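Side-chain contact in alternansucrase (Leuconostoc mesenteroides, PDB 6HVG), which belongs to glycosyl hydrolase family 70 and joins a catalytic region of TIM-barrel type to repeats of the choline-binding and cell-wall-binding kind: residues K639-T644 with E1217-L1222. Residues are numbered along the deposited sequence; the frame is centred on the assembly and turned at random.
Sequences KALYGT and EEYPSL
The aromatic ring of Tyr-1219 lies against the last turn of helix 629-642, where Ala-640 and Leu-641 receive it, an example of how one tyrosine can join two helix ends without any polar bond between them. Tyr-1219 is the first residue to leave helical geometry after helix 1212-1218, and its CB already points toward the opposing helix. CG stands anti to the carbonyl carbon and beside the backbone N (chi1 -51°), which carries the ring out to that helix. Along one side of the ring, Tyr-1219 CD2 meets the methyl CB of Ala-640 at 3.8 Å. Tyr-1219 CE2 comes within 3.5 Å of the carbonyl O of Ala-640, an oblique approach. Along the other side, Tyr-1219 CD1 and CE1 lie under the methyl CD1 of Leu-641, with Tyr-1219 CE1 3.5 Å from it. This is a CH-pi contact: Leu-641 CD1 sits over the face, 4.0 Å from the ring centroid and 28° off the normal. Farther out, CZ lies near both CD1 and CG of Leu-641, and Tyr-1219 OH ends 3.8 Å from Leu-641 CG. The two side chains cross at about a right angle. Three residues further on, Leu-1222 adds CD1 at 4.2 Å from Ala-640 CB, while its side chain also touches Asp-636 one helical turn earlier. The patch lies at the protein surface. No hydrogen bond spans the two segments, so the hold between them probably rests mainly on dispersion and shape, with one leucine methyl over the ring face and the methyl of Ala-640 close to Tyr-1219 CD2.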
loop_
_atom_site.group_PDB
_atom_site.type_symbol
_atom_site.label_atom_id
_atom_site.label_comp_id
_atom_site.label_asym_id
_atom_site.label_seq_id
_atom_site.Cartn_x
_atom_site.Cartn_y
_atom_site.Cartn_z
ATOM N N LYS A 639 -20.665 -9.697 27.616
ATOM C CA LYS A 639 -21.669 -10.606 28.150
ATOM C C LYS A 639 -21.611 -10.613 29.673
ATOM O O LYS A 639 -22.643 -10.464 30.340
ATOM C CB LYS A 639 -21.475 -12.018 27.604
ATOM C CG LYS A 639 -21.926 -12.206 26.167
ATOM C CD LYS A 639 -21.400 -13.509 25.546
ATOM C CE LYS A 639 -21.994 -13.715 24.158
ATOM N NZ LYS A 639 -21.264 -14.674 23.296
ATOM N N ALA A 640 -20.409 -10.768 30.219
ATOM C CA ALA A 640 -20.222 -10.862 31.651
ATOM C C ALA A 640 -20.623 -9.595 32.383
ATOM O O ALA A 640 -21.310 -9.670 33.402
ATOM C CB ALA A 640 -18.771 -11.200 31.956
ATOM N N LEU A 641 -20.207 -8.437 31.873
ATOM C CA LEU A 641 -20.433 -7.160 32.564
ATOM C C LEU A 641 -21.759 -6.468 32.283
ATOM O O LEU A 641 -22.226 -5.700 33.120
ATOM C CB LEU A 641 -19.320 -6.167 32.259
ATOM C CG LEU A 641 -18.213 -6.107 33.304
ATOM C CD1 LEU A 641 -17.212 -7.234 33.081
ATOM C CD2 LEU A 641 -17.556 -4.733 33.231
ATOM N N TYR A 642 -22.360 -6.713 31.124
ATOM C CA TYR A 642 -23.612 -6.016 30.747
ATOM C C TYR A 642 -24.753 -6.943 30.344
ATOM O O TYR A 642 -25.811 -6.472 29.977
ATOM C CB TYR A 642 -23.348 -5.029 29.601
ATOM C CG TYR A 642 -22.149 -4.116 29.813
ATOM C CD1 TYR A 642 -22.053 -3.322 30.939
ATOM C CD2 TYR A 642 -21.110 -4.054 28.883
ATOM C CE1 TYR A 642 -20.975 -2.480 31.141
ATOM C CE2 TYR A 642 -20.021 -3.218 29.073
ATOM C CZ TYR A 642 -19.960 -2.430 30.201
ATOM O OH TYR A 642 -18.869 -1.612 30.387
ATOM N N GLY A 643 -24.552 -8.256 30.406
ATOM C CA GLY A 643 -25.593 -9.213 30.010
ATOM C C GLY A 643 -26.149 -8.969 28.610
ATOM O O GLY A 643 -27.353 -9.007 28.400
ATOM N N THR A 644 -25.260 -8.741 27.647
ATOM C CA THR A 644 -25.649 -8.464 26.270
ATOM C C THR A 644 -26.374 -9.619 25.604
ATOM O O THR A 644 -27.164 -9.406 24.672
ATOM C CB THR A 644 -24.437 -8.089 25.398
ATOM O OG1 THR A 644 -23.418 -9.097 25.506
ATOM C CG2 THR A 644 -23.877 -6.740 25.835
ATOM N N GLU A 1217 -11.194 -11.996 40.042
ATOM C CA GLU A 1217 -11.973 -12.207 41.256
ATOM C C GLU A 1217 -13.483 -12.172 40.960
ATOM O O GLU A 1217 -14.209 -13.049 41.405
ATOM C CB GLU A 1217 -11.608 -11.141 42.299
ATOM C CG GLU A 1217 -12.157 -11.396 43.698
ATOM C CD GLU A 1217 -11.720 -10.346 44.712
ATOM O OE1 GLU A 1217 -10.883 -9.489 44.371
ATOM O OE2 GLU A 1217 -12.208 -10.384 45.865
ATOM N N GLU A 1218 -13.946 -11.176 40.202
ATOM C CA GLU A 1218 -15.381 -11.008 39.933
ATOM C C GLU A 1218 -15.961 -11.914 38.852
ATOM O O GLU A 1218 -17.125 -12.290 38.940
ATOM C CB GLU A 1218 -15.702 -9.571 39.551
ATOM C CG GLU A 1218 -15.674 -8.596 40.712
ATOM C CD GLU A 1218 -16.021 -7.189 40.264
ATOM O OE1 GLU A 1218 -16.949 -7.047 39.448
ATOM O OE2 GLU A 1218 -15.373 -6.224 40.716
ATOM N N TYR A 1219 -15.183 -12.229 37.821
ATOM C CA TYR A 1219 -15.698 -13.022 36.688
ATOM C C TYR A 1219 -14.694 -14.093 36.292
ATOM O O TYR A 1219 -14.130 -14.029 35.206
ATOM C CB TYR A 1219 -16.007 -12.125 35.467
ATOM C CG TYR A 1219 -16.881 -10.931 35.765
ATOM C CD1 TYR A 1219 -16.321 -9.696 36.065
ATOM C CD2 TYR A 1219 -18.260 -11.034 35.756
ATOM C CE1 TYR A 1219 -17.119 -8.593 36.352
ATOM C CE2 TYR A 1219 -19.071 -9.938 36.043
ATOM C CZ TYR A 1219 -18.491 -8.724 36.337
ATOM O OH TYR A 1219 -19.261 -7.638 36.618
ATOM N N PRO A 1220 -14.476 -15.098 37.161
ATOM C CA PRO A 1220 -13.405 -16.086 36.949
ATOM C C PRO A 1220 -13.401 -16.713 35.552
ATOM O O PRO A 1220 -12.345 -16.977 35.009
ATOM C CB PRO A 1220 -13.694 -17.170 38.010
ATOM C CG PRO A 1220 -14.510 -16.491 39.056
ATOM C CD PRO A 1220 -15.284 -15.401 38.357
ATOM N N SER A 1221 -14.580 -16.959 34.988
ATOM C CA SER A 1221 -14.691 -17.759 33.762
ATOM C C SER A 1221 -14.007 -17.100 32.556
ATOM O O SER A 1221 -13.460 -17.796 31.687
ATOM C CB SER A 1221 -16.153 -18.089 33.465
ATOM O OG SER A 1221 -16.917 -16.902 33.440
ATOM N N LEU A 1222 -13.987 -15.773 32.521
ATOM C CA LEU A 1222 -13.256 -15.061 31.468
ATOM C C LEU A 1222 -11.789 -15.497 31.377
ATOM O O LEU A 1222 -11.205 -15.565 30.293
ATOM C CB LEU A 1222 -13.318 -13.549 31.701
ATOM C CG LEU A 1222 -14.677 -12.877 31.531
ATOM C CD1 LEU A 1222 -14.545 -11.394 31.820
ATOM C CD2 LEU A 1222 -15.234 -13.086 30.135
#